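Local coordinates for kinesin-like protein KAR3 (Saccharomyces cerevisiae, PDB 1F9V) that probably hydrolyses ATP to drive movement along microtubules as a kinesin-related motor, at residues Asp68-Val73 with Pro111-His116; Glu166-Gln171 with Thr177-Thr182; Ser214-Ser219 with Gln265-Ser270. The protein carries 2 engineered substitutions. One frame throughout, in Å; residues are numbered along the deposited sequence.

Contact 1: Asp68-Val73 with Pro111-His116; sequences DVFKEV and PSTISH
F70 carries almost the whole contact from helix 68-73, its ring lying across S112 and ending between T113 and H116. The two helix segments are far apart, with axes 10.8 Å at closest approach and crossing at -52°, and the F70 ring fills much of the gap. Its first torsion allows this: CG lies opposite the backbone nitrogen (chi1 -161°), and the ring extends from its helix to the other.

The tight part is around this ring. Over one face sits the methylene of S112, with CB 3.5 Å from the F70 centroid and close to the ring normal, a CH-pi contact offset toward the rim. The S112 carbonyl O is likewise 3.5 Å from F70 CZ. At the ring edge, T113 OG1 comes within 3.6 Å of F70 CE1, and H116 CB lies 3.7 Å from F70 CE2. Beyond that CB, the edge of F70 is turned toward the face of the H116 imidazole in an offset edge-to-face pair, with centroids 5.6 Å apart and planes at 83°. The polar ends here are engaged outside the pair of segments: S112 OG with D107 O and G108 O, T113 OG1 with I109 O, and H116 NE2 with Q78. V77, about two turns beyond F70 on helix 66-77, also touches F70, T113 and H116.

The loose side is the solvent flank of helix 68-73. There K71 is exposed and turns back within its own helix, NZ reaching D68 OD1 at 2.8 Å in a salt bridge that contributes nothing to the interhelical packing. E72, which does not meet the partner segment, gives its backbone O to O2' of a bound ADP. Such aromatic bridging joins two helices flanking the central sheet of the kinesin motor domain, a P-loop NTPase fold.

Contact 2: Glu166-Gln171 with Thr177-Thr182; sequences EIRHDQ and TITNVT
T179 lays its methyl over one face of the R168 guanidinium, CG2 lying 3.7 Å from CZ and offset toward the rim. R168 can offer that face because its chain bends at the second torsion (chi2 -102°) and runs back along its own strand. The same bend brings NH1 to E166 OE1, 2.7 Å away in a salt bridge; the carboxylate oxygen lies in the guanidinium plane and accepts through its anti lone pair. The flat group is thus covered on a face by T179 and fixed at an edge by E166.

The other branch of T179 makes a different bond. With chi1 at 67°, OG1 stands between the backbone nitrogen and carbonyl carbon and receives E166 N at 2.8 Å in a nearly straight bond of 173°. T179 N returns a bond to E166 O at 2.9 Å, so backbone and side chain together continue the pairing past the strand ends.

Within the antiparallel hairpin, R168 and T177 form the hydrogen-bonded pair: R168 N to T177 O is 2.8 Å and T177 N to R168 O is 3.1 Å. A water also donates to R168 O at 2.7 Å and is hydrogen-bonded to T177 OG1, bridging the two residues. I167 and I178 are the adjacent non-hydrogen-bonded pair, where I178 CA approaches E166 O at 3.4 Å in a CA-H...O contact. A type II turn from I178 to V181 then leads the chain away.

The face of the hairpin bearing I167 and I178 is turned to the motor core: I167 packs on Y300 and I178 on L301 of helix 297-306, while I178 and V181 both touch I138 of strand 130-141.

Contact 3: Ser214-Ser219 with Gln265-Ser270; sequences SSASHS and QNINKS. Engineered in segment 214-219: A216 (natural residue Arg).
H218 and S270 supply the polar part of this contact, a single hydrogen bond between strand 218-228 and helix 258-281. NE2 and OG are 2.7 Å apart, and the angle at the hydrogen is 150°. The hydroxyl meets the imidazole at its edge, near the ring plane, with S270 CB following in plane at 3.5 Å from NE2. S270 makes the approach by placing OG opposite its backbone nitrogen (chi1 -177°). The second ring nitrogen, ND1, is bonded to A246 N, so both nitrogens of this buried histidine have partners, which restrains the turn of the ring about its CB-CG bond.

Apolar contact is confined to A216 and I267. The extended isoleucine chain (chi2 163°) reaches out with CD1, which lies 4.0 Å from A216 CB and 3.7 Å from A216 O; the methyl end therefore rests on backbone as much as on side chain. A216 is an engineered residue in place of the natural arginine, and its methyl also touches E263 and Y141.

Backbone hydrogen bonds to neighbouring parts of the chain hold the 214-219 segment in place against the helix. S215 pairs in this way with G247 and H218 with I140 of strand 130-141, while the H218 side chain also packs on L271, the residue that follows S270 on the helix.

S214-S215-A216-S217-H218 corresponds to the SSRSH motif of kinesin switch I, and helix 258-281 to the switch II helix. The side chain of A216 is about 10 Å from the bound magnesium ion, and the arrangement is characteristic of the two nucleotide-sensing switches meeting beside the active site of a kinesin motor.

How the contacts relate
The three contacts follow one another along a single motor domain without touching, about 10 to 13 Å apart at their nearest atoms. Contacts 1 and 3 are partly buried and lie on opposite sides of the chain's centre; contact 1 pairs two helices, contact 3 a loop and strand with one helix, whereas contact 2 is a surface hairpin farther out. Their chemistry differs accordingly: contact 1 relies on aromatic and CH-pi packing, contact 2 on four hydrogen bonds across the hairpin and the loop residues beside it, one of them to a threonine hydroxyl, and contact 3 on one buried histidine-serine bond with a small apolar patch. Strand 130-141 relates the last two, touching I178 and V181 in contact 2 and A216 in contact 3.

Contact 1: Asp68-Val73 with Pro111-His116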
loop_
_atom_site.group_PDB
_atom_site.type_symbol
_atom_site.label_atom_id
_atom_site.label_comp_id
_atom_site.label_asym_id
_atom_site.label_seq_id
_atom_site.Cartn_x
_atom_site.Cartn_y
_atom_site.Cartn_z
ATOM N N ASP A 68 16.593 0.655 2.404
ATOM C CA ASP A 68 16.663 -0.804 2.310
ATOM C C ASP A 68 15.351 -1.366 1.749
ATOM O O ASP A 68 15.352 -2.287 0.938
ATOM C CB ASP A 68 16.911 -1.425 3.692
ATOM C CG ASP A 68 18.244 -1.020 4.285
ATOM O OD1 ASP A 68 19.192 -0.781 3.504
ATOM O OD2 ASP A 68 18.342 -0.939 5.530
ATOM N N VAL A 69 14.232 -0.807 2.196
ATOM C CA VAL A 69 12.924 -1.263 1.738
ATOM C C VAL A 69 12.769 -1.024 0.241
ATOM O O VAL A 69 12.323 -1.899 -0.496
ATOM C CB VAL A 69 11.785 -0.530 2.490
ATOM C CG1 VAL A 69 10.439 -0.769 1.780
ATOM C CG2 VAL A 69 11.729 -1.013 3.943
ATOM N N PHE A 70 13.165 0.154 -0.220
ATOM C CA PHE A 70 13.009 0.438 -1.634
ATOM C C PHE A 70 13.876 -0.417 -2.544
ATOM O O PHE A 70 13.627 -0.494 -3.746
ATOM C CB PHE A 70 13.244 1.920 -1.928
ATOM C CG PHE A 70 12.666 2.356 -3.241
ATOM C CD1 PHE A 70 11.289 2.499 -3.391
ATOM C CD2 PHE A 70 13.487 2.559 -4.344
ATOM C CE1 PHE A 70 10.738 2.833 -4.628
ATOM C CE2 PHE A 70 12.947 2.895 -5.584
ATOM C CZ PHE A 70 11.565 3.029 -5.723
ATOM N N LYS A 71 14.891 -1.071 -1.984
ATOM C CA LYS A 71 15.741 -1.920 -2.805
ATOM C C LYS A 71 14.876 -3.020 -3.400
ATOM O O LYS A 71 15.150 -3.529 -4.483
ATOM C CB LYS A 71 16.868 -2.535 -1.969
ATOM C CG LYS A 71 18.002 -1.566 -1.662
ATOM C CD LYS A 71 19.236 -2.303 -1.164
ATOM C CE LYS A 71 20.240 -1.333 -0.561
ATOM N NZ LYS A 71 20.199 -1.354 0.927
ATOM N N GLU A 72 13.822 -3.387 -2.682
ATOM C CA GLU A 72 12.916 -4.417 -3.163
ATOM C C GLU A 72 11.801 -3.774 -3.993
ATOM O O GLU A 72 11.498 -4.223 -5.097
ATOM C CB GLU A 72 12.307 -5.183 -1.984
ATOM C CG GLU A 72 13.327 -5.752 -1.004
ATOM C CD GLU A 72 14.389 -6.597 -1.690
ATOM O OE1 GLU A 72 15.585 -6.422 -1.370
ATOM O OE2 GLU A 72 14.030 -7.430 -2.550
ATOM N N VAL A 73 11.222 -2.701 -3.467
ATOM C CA VAL A 73 10.120 -2.009 -4.128
ATOM C C VAL A 73 10.432 -1.396 -5.491
ATOM O O VAL A 73 9.557 -1.318 -6.349
ATOM C CB VAL A 73 9.550 -0.917 -3.202
ATOM C CG1 VAL A 73 8.286 -0.298 -3.815
ATOM C CG2 VAL A 73 9.240 -1.521 -1.837
ATOM N N PRO A 111 8.151 9.302 -2.617
ATOM C CA PRO A 111 9.246 10.091 -3.207
ATOM C C PRO A 111 10.286 9.212 -3.904
ATOM O O PRO A 111 10.816 9.579 -4.951
ATOM C CB PRO A 111 9.839 10.856 -2.023
ATOM C CG PRO A 111 9.287 10.221 -0.809
ATOM C CD PRO A 111 8.014 9.528 -1.172
ATOM N N SER A 112 10.570 8.042 -3.332
ATOM C CA SER A 112 11.537 7.115 -3.922
ATOM C C SER A 112 11.067 6.610 -5.287
ATOM O O SER A 112 11.859 6.463 -6.220
ATOM C CB SER A 112 11.755 5.902 -3.001
ATOM O OG SER A 112 12.487 6.255 -1.841
ATOM N N THR A 113 9.772 6.321 -5.382
ATOM C CA THR A 113 9.179 5.822 -6.617
ATOM C C THR A 113 9.323 6.857 -7.728
ATOM O O THR A 113 9.705 6.529 -8.847
ATOM C CB THR A 113 7.678 5.479 -6.402
ATOM O OG1 THR A 113 7.575 4.298 -5.591
ATOM C CG2 THR A 113 6.979 5.230 -7.734
ATOM N N ILE A 114 9.034 8.109 -7.403
ATOM C CA ILE A 114 9.136 9.180 -8.381
ATOM C C ILE A 114 10.577 9.368 -8.859
ATOM O O ILE A 114 10.826 9.493 -10.056
ATOM C CB ILE A 114 8.573 10.486 -7.800
ATOM C CG1 ILE A 114 7.045 10.373 -7.748
ATOM C CG2 ILE A 114 8.990 11.678 -8.657
ATOM C CD1 ILE A 114 6.367 11.416 -6.920
ATOM N N SER A 115 11.528 9.365 -7.931
ATOM C CA SER A 115 12.938 9.519 -8.299
ATOM C C SER A 115 13.414 8.352 -9.159
ATOM O O SER A 115 14.161 8.540 -10.120
ATOM C CB SER A 115 13.809 9.597 -7.046
ATOM O OG SER A 115 13.476 10.729 -6.275
ATOM N N HIS A 116 12.986 7.144 -8.802
ATOM C CA HIS A 116 13.370 5.948 -9.535
ATOM C C HIS A 116 12.805 5.968 -10.952
ATOM O O HIS A 116 13.489 5.608 -11.909
ATOM C CB HIS A 116 12.873 4.704 -8.791
ATOM C CG HIS A 116 13.395 3.413 -9.341
ATOM N ND1 HIS A 116 14.739 3.178 -9.548
ATOM C CD2 HIS A 116 12.756 2.278 -9.710
ATOM C CE1 HIS A 116 14.902 1.955 -10.020
ATOM N NE2 HIS A 116 13.713 1.387 -10.127
#

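Contact 2: Glu166-Gln171 with Thr177-Thr182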
loop_
_atom_site.group_PDB
_atom_site.type_symbol
_atom_site.label_atom_id
_atom_site.label_comp_id
_atom_site.label_asym_id
_atom_site.label_seq_id
_atom_site.Cartn_x
_atom_site.Cartn_y
_atom_site.Cartn_z
ATOM N N GLU A 166 -17.021 11.938 -9.454
ATOM C CA GLU A 166 -17.560 10.670 -9.925
ATOM C C GLU A 166 -16.470 9.826 -10.560
ATOM O O GLU A 166 -15.622 10.338 -11.286
ATOM C CB GLU A 166 -18.674 10.896 -10.958
ATOM C CG GLU A 166 -19.926 11.517 -10.391
ATOM C CD GLU A 166 -21.080 11.490 -11.376
ATOM O OE1 GLU A 166 -20.842 11.258 -12.579
ATOM O OE2 GLU A 166 -22.225 11.704 -10.944
ATOM N N ILE A 167 -16.505 8.529 -10.282
ATOM C CA ILE A 167 -15.553 7.595 -10.849
ATOM C C ILE A 167 -15.999 7.252 -12.271
ATOM O O ILE A 167 -17.151 6.875 -12.497
ATOM C CB ILE A 167 -15.484 6.302 -10.013
ATOM C CG1 ILE A 167 -14.807 6.590 -8.671
ATOM C CG2 ILE A 167 -14.727 5.228 -10.766
ATOM C CD1 ILE A 167 -14.793 5.393 -7.715
ATOM N N ARG A 168 -15.079 7.388 -13.223
ATOM C CA ARG A 168 -15.360 7.099 -14.623
ATOM C C ARG A 168 -14.463 5.989 -15.125
ATOM O O ARG A 168 -13.284 6.208 -15.400
ATOM C CB ARG A 168 -15.136 8.341 -15.490
ATOM C CG ARG A 168 -16.052 9.499 -15.177
ATOM C CD ARG A 168 -17.176 9.614 -16.195
ATOM N NE ARG A 168 -17.870 10.894 -16.073
ATOM C CZ ARG A 168 -18.880 11.123 -15.235
ATOM N NH1 ARG A 168 -19.316 10.153 -14.445
ATOM N NH2 ARG A 168 -19.442 12.325 -15.170
ATOM N N HIS A 169 -15.017 4.792 -15.233
ATOM C CA HIS A 169 -14.268 3.656 -15.732
ATOM C C HIS A 169 -14.444 3.592 -17.247
ATOM O O HIS A 169 -15.573 3.580 -17.747
ATOM C CB HIS A 169 -14.790 2.358 -15.125
ATOM C CG HIS A 169 -14.493 2.199 -13.670
ATOM N ND1 HIS A 169 -13.221 2.329 -13.149
ATOM C CD2 HIS A 169 -15.296 1.878 -12.629
ATOM C CE1 HIS A 169 -13.255 2.093 -11.849
ATOM N NE2 HIS A 169 -14.503 1.816 -11.509
ATOM N N ASP A 170 -13.329 3.563 -17.969
ATOM C CA ASP A 170 -13.339 3.458 -19.424
ATOM C C ASP A 170 -13.052 1.994 -19.728
ATOM O O ASP A 170 -11.898 1.574 -19.771
ATOM C CB ASP A 170 -12.246 4.343 -20.031
ATOM C CG ASP A 170 -12.347 4.455 -21.550
ATOM O OD1 ASP A 170 -11.928 5.501 -22.091
ATOM O OD2 ASP A 170 -12.836 3.509 -22.205
ATOM N N GLN A 171 -14.112 1.218 -19.922
ATOM C CA GLN A 171 -13.985 -0.208 -20.196
ATOM C C GLN A 171 -13.169 -0.486 -21.455
ATOM O O GLN A 171 -12.677 -1.596 -21.654
ATOM C CB GLN A 171 -15.379 -0.843 -20.325
ATOM C CG GLN A 171 -16.464 -0.162 -19.481
ATOM C CD GLN A 171 -17.227 0.912 -20.254
ATOM O OE1 GLN A 171 -16.806 2.072 -20.318
ATOM N NE2 GLN A 171 -18.354 0.524 -20.847
ATOM N N THR A 177 -10.708 7.454 -14.236
ATOM C CA THR A 177 -10.450 8.843 -13.894
ATOM C C THR A 177 -11.547 9.252 -12.930
ATOM O O THR A 177 -12.557 8.554 -12.798
ATOM C CB THR A 177 -10.491 9.775 -15.134
ATOM O OG1 THR A 177 -11.820 9.826 -15.661
ATOM C CG2 THR A 177 -9.551 9.271 -16.209
ATOM N N ILE A 178 -11.337 10.365 -12.241
ATOM C CA ILE A 178 -12.314 10.876 -11.290
ATOM C C ILE A 178 -12.606 12.310 -11.683
ATOM O O ILE A 178 -11.692 13.111 -11.834
ATOM C CB ILE A 178 -11.772 10.870 -9.841
ATOM C CG1 ILE A 178 -11.207 9.488 -9.488
ATOM C CG2 ILE A 178 -12.884 11.256 -8.872
ATOM C CD1 ILE A 178 -10.244 9.521 -8.307
ATOM N N THR A 179 -13.881 12.636 -11.840
ATOM C CA THR A 179 -14.253 13.983 -12.247
ATOM C C THR A 179 -13.937 15.045 -11.200
ATOM O O THR A 179 -14.038 14.809 -9.989
ATOM C CB THR A 179 -15.747 14.061 -12.590
ATOM O OG1 THR A 179 -16.518 13.851 -11.407
ATOM C CG2 THR A 179 -16.108 13.008 -13.611
ATOM N N ASN A 180 -13.536 16.212 -11.694
ATOM C CA ASN A 180 -13.214 17.361 -10.860
ATOM C C ASN A 180 -12.105 17.139 -9.838
ATOM O O ASN A 180 -12.134 17.716 -8.754
ATOM C CB ASN A 180 -14.480 17.847 -10.159
ATOM C CG ASN A 180 -15.580 18.196 -11.145
ATOM O OD1 ASN A 180 -15.344 18.910 -12.125
ATOM N ND2 ASN A 180 -16.782 17.686 -10.899
ATOM N N VAL A 181 -11.132 16.304 -10.193
ATOM C CA VAL A 181 -10.002 16.032 -9.317
ATOM C C VAL A 181 -8.763 16.594 -9.981
ATOM O O VAL A 181 -8.450 16.251 -11.120
ATOM C CB VAL A 181 -9.793 14.526 -9.086
ATOM C CG1 VAL A 181 -8.396 14.280 -8.502
ATOM C CG2 VAL A 181 -10.875 13.993 -8.149
ATOM N N THR A 182 -8.063 17.464 -9.266
ATOM C CA THR A 182 -6.857 18.085 -9.785
ATOM C C THR A 182 -5.789 17.080 -10.201
ATOM O O THR A 182 -5.473 16.149 -9.455
ATOM C CB THR A 182 -6.237 19.023 -8.736
ATOM O OG1 THR A 182 -7.223 19.953 -8.289
ATOM C CG2 THR A 182 -5.058 19.779 -9.321
HETATM O O HOH W 1 -11.997 7.254 -17.498
#

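Contact 3: Ser214-Ser219 with Gln265-Ser270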
loop_
_atom_site.group_PDB
_atom_site.type_symbol
_atom_site.label_atom_id
_atom_site.label_comp_id
_atom_site.label_asym_id
_atom_site.label_seq_id
_atom_site.Cartn_x
_atom_site.Cartn_y
_atom_site.Cartn_z
ATOM N N SER A 214 -6.147 11.897 8.807
ATOM C CA SER A 214 -5.541 10.964 7.874
ATOM C C SER A 214 -5.471 9.554 8.446
ATOM O O SER A 214 -5.378 8.582 7.704
ATOM C CB SER A 214 -4.141 11.438 7.489
ATOM O OG SER A 214 -3.512 12.061 8.591
ATOM N N SER A 215 -5.516 9.440 9.768
ATOM C CA SER A 215 -5.460 8.128 10.399
ATOM C C SER A 215 -6.780 7.376 10.210
ATOM O O SER A 215 -6.848 6.164 10.410
ATOM C CB SER A 215 -5.149 8.270 11.884
ATOM O OG SER A 215 -6.324 8.567 12.613
ATOM N N ALA A 216 -7.824 8.100 9.812
ATOM C CA ALA A 216 -9.141 7.502 9.598
ATOM C C ALA A 216 -9.552 7.493 8.126
ATOM O O ALA A 216 -10.705 7.230 7.797
ATOM C CB ALA A 216 -10.189 8.240 10.420
ATOM N N SER A 217 -8.611 7.768 7.240
ATOM C CA SER A 217 -8.929 7.773 5.821
ATOM C C SER A 217 -7.849 7.089 5.012
ATOM O O SER A 217 -6.736 6.868 5.495
ATOM C CB SER A 217 -9.102 9.211 5.322
ATOM O OG SER A 217 -7.879 9.917 5.358
ATOM N N HIS A 218 -8.195 6.729 3.782
ATOM C CA HIS A 218 -7.242 6.111 2.877
ATOM C C HIS A 218 -6.704 7.241 2.011
ATOM O O HIS A 218 -7.477 7.969 1.392
ATOM C CB HIS A 218 -7.918 5.097 1.959
ATOM C CG HIS A 218 -8.708 4.050 2.674
ATOM N ND1 HIS A 218 -8.260 3.427 3.820
ATOM C CD2 HIS A 218 -9.904 3.488 2.381
ATOM C CE1 HIS A 218 -9.148 2.526 4.200
ATOM N NE2 HIS A 218 -10.156 2.543 3.344
ATOM N N SER A 219 -5.387 7.404 1.975
ATOM C CA SER A 219 -4.783 8.439 1.149
ATOM C C SER A 219 -4.188 7.719 -0.055
ATOM O O SER A 219 -3.458 6.736 0.092
ATOM C CB SER A 219 -3.714 9.189 1.946
ATOM O OG SER A 219 -4.302 9.798 3.083
ATOM N N GLN A 265 -17.382 2.153 11.256
ATOM C CA GLN A 265 -18.121 1.248 10.392
ATOM C C GLN A 265 -17.571 1.274 8.973
ATOM O O GLN A 265 -17.419 0.237 8.341
ATOM C CB GLN A 265 -19.606 1.623 10.375
ATOM C CG GLN A 265 -20.309 1.396 11.703
ATOM C CD GLN A 265 -21.741 1.891 11.696
ATOM O OE1 GLN A 265 -22.042 2.961 11.164
ATOM N NE2 GLN A 265 -22.636 1.112 12.290
ATOM N N ASN A 266 -17.269 2.470 8.479
ATOM C CA ASN A 266 -16.744 2.626 7.126
ATOM C C ASN A 266 -15.321 2.078 6.980
ATOM O O ASN A 266 -14.981 1.481 5.955
ATOM C CB ASN A 266 -16.788 4.102 6.714
ATOM C CG ASN A 266 -18.178 4.539 6.273
ATOM O OD1 ASN A 266 -18.861 3.819 5.541
ATOM N ND2 ASN A 266 -18.602 5.714 6.721
ATOM N N ILE A 267 -14.492 2.283 7.998
ATOM C CA ILE A 267 -13.123 1.778 7.953
ATOM C C ILE A 267 -13.171 0.252 8.014
ATOM O O ILE A 267 -12.498 -0.428 7.243
ATOM C CB ILE A 267 -12.284 2.323 9.135
ATOM C CG1 ILE A 267 -12.060 3.826 8.953
ATOM C CG2 ILE A 267 -10.950 1.583 9.226
ATOM C CD1 ILE A 267 -11.613 4.539 10.214
ATOM N N ASN A 268 -13.989 -0.280 8.918
ATOM C CA ASN A 268 -14.125 -1.724 9.067
ATOM C C ASN A 268 -14.561 -2.357 7.751
ATOM O O ASN A 268 -13.953 -3.317 7.276
ATOM C CB ASN A 268 -15.162 -2.057 10.141
ATOM C CG ASN A 268 -14.644 -1.842 11.552
ATOM O OD1 ASN A 268 -13.483 -1.486 11.761
ATOM N ND2 ASN A 268 -15.511 -2.060 12.533
ATOM N N LYS A 269 -15.625 -1.819 7.165
ATOM C CA LYS A 269 -16.150 -2.347 5.910
ATOM C C LYS A 269 -15.141 -2.240 4.769
ATOM O O LYS A 269 -14.950 -3.187 3.999
ATOM C CB LYS A 269 -17.432 -1.603 5.526
ATOM C CG LYS A 269 -18.668 -2.475 5.504
ATOM C CD LYS A 269 -19.067 -2.900 6.909
ATOM C CE LYS A 269 -19.820 -1.793 7.631
ATOM N NZ LYS A 269 -19.454 -1.741 9.072
ATOM N N SER A 270 -14.504 -1.080 4.664
ATOM C CA SER A 270 -13.533 -0.830 3.610
ATOM C C SER A 270 -12.327 -1.768 3.701
ATOM O O SER A 270 -11.922 -2.362 2.704
ATOM C CB SER A 270 -13.077 0.637 3.658
ATOM O OG SER A 270 -12.180 0.917 2.601
#